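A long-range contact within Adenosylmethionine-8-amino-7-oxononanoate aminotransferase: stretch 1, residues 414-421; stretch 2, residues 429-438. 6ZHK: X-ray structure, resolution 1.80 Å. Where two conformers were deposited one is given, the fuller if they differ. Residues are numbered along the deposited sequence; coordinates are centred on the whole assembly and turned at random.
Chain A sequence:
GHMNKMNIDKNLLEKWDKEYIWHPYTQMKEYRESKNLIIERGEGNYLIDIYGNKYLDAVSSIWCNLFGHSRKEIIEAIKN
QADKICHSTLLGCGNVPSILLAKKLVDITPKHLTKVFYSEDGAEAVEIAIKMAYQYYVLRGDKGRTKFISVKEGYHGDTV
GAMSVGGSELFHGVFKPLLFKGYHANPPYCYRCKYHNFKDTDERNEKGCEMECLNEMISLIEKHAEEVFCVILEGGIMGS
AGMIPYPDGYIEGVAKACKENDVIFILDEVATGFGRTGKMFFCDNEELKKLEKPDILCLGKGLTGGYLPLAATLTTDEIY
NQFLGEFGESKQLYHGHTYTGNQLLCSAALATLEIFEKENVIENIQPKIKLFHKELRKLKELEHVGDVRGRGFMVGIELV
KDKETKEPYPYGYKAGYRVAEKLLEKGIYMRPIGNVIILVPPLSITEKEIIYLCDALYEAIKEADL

Stretch 1, residues 414-421: KAGYRVAE
Stretch 2, residues 429-438: YMRPIGNVII

How does the helix begin against the turn? Lys414 (phi/psi 56/47) holds the N-cap position, its CA-to-CB bond pointing away, and the helix starts at Ala415 and continues beyond Glu421, with phi near -60° and psi between -30° and -45°. Against this first turn, Ile433 to Val436 form a type II' beta turn, closed by Val436 N to Ile433 O at 2.8 Å; Gly434 (45/-118) takes the positive phi that favours glycine, and Asn435 is at -88/5. A strand starts at Val436 and continues beyond Ile438. Ala415 CB lies 3.5 Å from Asn435 OD1, and a water accepts from Ala415 N (2.8 Å) and donates to Asn435 OD1 (2.5 Å).

Why can the backbones come so close at Gly416? Its CA is 4.9 Å from Asn435 CA, and an ideal CB here would sit 2.6 Å from Gly434 O and 2.7 Å from Pro432 CB, both clashes. Without one, Gly416 N makes a weak hydrogen bond to Gly434 O (3.4 Å, 132°), and Gly416 C approaches Pro432 CG to 3.6 Å. A second water accepts from Tyr417 N and donates to Gly434 O, each at 2.9 Å.

What does Tyr417 do with its ring? With chi1 -78° (m) and chi2 -65°, it lays one face against Pro432 (-91/171), whose CG stands 3.7 Å from the Tyr417 ring centroid, 10° off the normal, a CH-pi contact. The Pro432 ring is C-gamma endo. Tyr417 OH lies over a face of the Arg431 guanidinium (-105/122; t, t, t, chi4 89°), 3.5 Å from Arg431 NH1, too poorly angled for a hydrogen bond.

How does the next helical turn pack? Val419 and Ala420 point CA-to-CB toward the second stretch, giving apolar contacts: Val419 (t) sets CG1 3.7 Å from Ile437 CD1 (m, t), and Ala420 CB meets Met430 CE at 3.7 Å, with Met430 (-135/130) t, m, m. Ala420 CB also lies 3.5 Å from Met430 O. Ala420 CA is 5.6 Å from Met430 CA, so from Met430 to Asn435 the second stretch runs counter to the helix. A water donates to Ala420 O (2.8 Å) and accepts from Met430 N (3.0 Å).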

# COMPACT_ATOMS: atom_id res chain seq x y z
N LYS A 414 -0.97 -30.57 -1.01
CA LYS A 414 -2.00 -29.60 -1.39
C LYS A 414 -3.39 -30.15 -1.09
O LYS A 414 -4.30 -30.08 -1.94
CB LYS A 414 -1.86 -29.23 -2.88
CG LYS A 414 -0.53 -28.56 -3.22
CD LYS A 414 -0.33 -28.22 -4.71
CE LYS A 414 -1.14 -27.04 -5.20
NZ LYS A 414 -1.15 -26.93 -6.68
N ALA A 415 -3.59 -30.69 0.12
CA ALA A 415 -4.89 -31.30 0.39
C ALA A 415 -6.04 -30.32 0.25
O ALA A 415 -7.10 -30.65 -0.28
CB ALA A 415 -4.90 -31.97 1.73
N GLY A 416 -5.90 -29.11 0.81
CA GLY A 416 -6.97 -28.13 0.62
C GLY A 416 -7.27 -27.80 -0.85
O GLY A 416 -8.42 -27.65 -1.21
N TYR A 417 -6.25 -27.65 -1.70
CA TYR A 417 -6.49 -27.42 -3.14
C TYR A 417 -7.19 -28.62 -3.81
O TYR A 417 -7.99 -28.45 -4.73
CB TYR A 417 -5.17 -27.10 -3.85
CG TYR A 417 -4.68 -25.68 -3.63
CD1 TYR A 417 -5.40 -24.59 -4.12
CD2 TYR A 417 -3.46 -25.44 -3.02
CE1 TYR A 417 -4.96 -23.28 -3.96
CE2 TYR A 417 -3.04 -24.14 -2.78
CZ TYR A 417 -3.77 -23.07 -3.27
OH TYR A 417 -3.27 -21.82 -3.05
N ARG A 418 -6.96 -29.82 -3.30
CA ARG A 418 -7.72 -30.96 -3.84
C ARG A 418 -9.22 -30.77 -3.60
O ARG A 418 -10.09 -31.02 -4.47
CB ARG A 418 -7.17 -32.25 -3.23
CG ARG A 418 -5.89 -32.70 -3.91
CD ARG A 418 -5.30 -33.86 -3.14
NE ARG A 418 -3.91 -33.96 -3.52
CZ ARG A 418 -3.35 -34.99 -4.14
NH1 ARG A 418 -4.08 -36.05 -4.45
NH2 ARG A 418 -2.07 -34.97 -4.43
N VAL A 419 -9.56 -30.31 -2.39
CA VAL A 419 -10.92 -30.00 -2.06
C VAL A 419 -11.42 -28.82 -2.91
O VAL A 419 -12.54 -28.85 -3.43
CB VAL A 419 -11.13 -29.84 -0.54
CG1 VAL A 419 -12.57 -29.44 -0.24
CG2 VAL A 419 -10.83 -31.16 0.17
N ALA A 420 -10.60 -27.76 -3.05
CA ALA A 420 -10.98 -26.60 -3.87
C ALA A 420 -11.36 -27.02 -5.30
O ALA A 420 -12.28 -26.46 -5.89
CB ALA A 420 -9.83 -25.60 -3.89
N GLU A 421 -10.63 -28.00 -5.87
CA GLU A 421 -10.89 -28.45 -7.25
C GLU A 421 -12.31 -29.00 -7.40
O GLU A 421 -13.04 -28.66 -8.35
CB GLU A 421 -9.85 -29.46 -7.71
CG GLU A 421 -8.63 -28.84 -8.37
CD GLU A 421 -7.81 -29.92 -9.07
OE1 GLU A 421 -7.14 -29.61 -10.09
OE2 GLU A 421 -7.89 -31.10 -8.62
N TYR A 429 -16.02 -21.07 -5.44
CA TYR A 429 -14.63 -20.68 -5.42
C TYR A 429 -14.22 -20.64 -3.95
O TYR A 429 -14.80 -19.87 -3.16
CB TYR A 429 -14.42 -19.27 -6.00
CG TYR A 429 -13.00 -18.79 -5.79
CD1 TYR A 429 -11.91 -19.54 -6.22
CD2 TYR A 429 -12.76 -17.57 -5.18
CE1 TYR A 429 -10.59 -19.12 -6.01
CE2 TYR A 429 -11.46 -17.11 -4.99
CZ TYR A 429 -10.38 -17.89 -5.40
OH TYR A 429 -9.14 -17.40 -5.07
N MET A 430 -13.22 -21.46 -3.60
CA MET A 430 -12.67 -21.45 -2.28
C MET A 430 -11.15 -21.49 -2.41
O MET A 430 -10.64 -22.31 -3.19
CB MET A 430 -13.19 -22.69 -1.53
CG MET A 430 -12.73 -22.79 -0.06
SD MET A 430 -11.05 -23.42 0.22
CE MET A 430 -11.04 -25.09 -0.45
N ARG A 431 -10.44 -20.58 -1.70
CA ARG A 431 -8.98 -20.65 -1.61
C ARG A 431 -8.57 -21.18 -0.24
O ARG A 431 -8.88 -20.55 0.77
CB ARG A 431 -8.29 -19.28 -1.82
CG ARG A 431 -6.77 -19.40 -1.84
CD ARG A 431 -6.13 -18.05 -2.13
NE ARG A 431 -4.68 -18.05 -2.00
CZ ARG A 431 -3.83 -18.34 -2.99
NH1 ARG A 431 -4.26 -18.72 -4.20
NH2 ARG A 431 -2.54 -18.27 -2.73
N PRO A 432 -7.81 -22.30 -0.16
CA PRO A 432 -7.42 -22.84 1.14
C PRO A 432 -6.09 -22.25 1.58
O PRO A 432 -5.40 -21.56 0.82
CB PRO A 432 -7.28 -24.32 0.74
CG PRO A 432 -6.54 -24.24 -0.62
CD PRO A 432 -7.28 -23.08 -1.29
N ILE A 433 -5.71 -22.53 2.83
CA ILE A 433 -4.33 -22.30 3.24
C ILE A 433 -3.82 -23.64 3.75
O ILE A 433 -4.34 -24.12 4.74
CB ILE A 433 -4.23 -21.20 4.31
CG1 ILE A 433 -4.85 -19.89 3.80
CG2 ILE A 433 -2.74 -21.04 4.72
CD1 ILE A 433 -4.98 -18.81 4.83
N GLY A 434 -2.84 -24.23 3.02
CA GLY A 434 -2.35 -25.59 3.27
C GLY A 434 -3.48 -26.57 3.50
O GLY A 434 -4.36 -26.71 2.63
N ASN A 435 -3.55 -27.17 4.69
CA ASN A 435 -4.56 -28.21 4.91
C ASN A 435 -5.87 -27.63 5.39
O ASN A 435 -6.71 -28.39 5.84
CB ASN A 435 -4.11 -29.25 5.93
CG ASN A 435 -2.96 -30.04 5.37
OD1 ASN A 435 -2.97 -30.36 4.19
ND2 ASN A 435 -1.93 -30.24 6.18
N VAL A 436 -6.00 -26.30 5.46
CA VAL A 436 -7.20 -25.71 6.00
C VAL A 436 -8.06 -25.18 4.85
O VAL A 436 -7.65 -24.27 4.09
CB VAL A 436 -6.89 -24.58 7.01
CG1 VAL A 436 -8.17 -24.11 7.68
CG2 VAL A 436 -5.86 -24.99 8.06
N ILE A 437 -9.28 -25.71 4.76
CA ILE A 437 -10.31 -25.15 3.90
C ILE A 437 -10.73 -23.84 4.56
O ILE A 437 -11.12 -23.86 5.73
CB ILE A 437 -11.51 -26.12 3.75
CG1 ILE A 437 -11.12 -27.40 2.99
CG2 ILE A 437 -12.71 -25.48 3.05
CD1 ILE A 437 -12.02 -28.60 3.35
N ILE A 438 -10.78 -22.75 3.79
CA ILE A 438 -11.16 -21.46 4.37
C ILE A 438 -12.54 -21.10 3.80
O ILE A 438 -12.75 -21.13 2.60
CB ILE A 438 -10.13 -20.37 3.97
CG1 ILE A 438 -8.67 -20.67 4.38
CG2 ILE A 438 -10.63 -18.99 4.47
CD1 ILE A 438 -8.39 -20.71 5.87
O HOH W 1 -1.64 -30.42 2.09
O HOH W 2 -3.03 -21.18 -0.46
O HOH W 3 -3.84 -27.09 -0.20
O HOH W 4 -12.97 -23.81 -5.52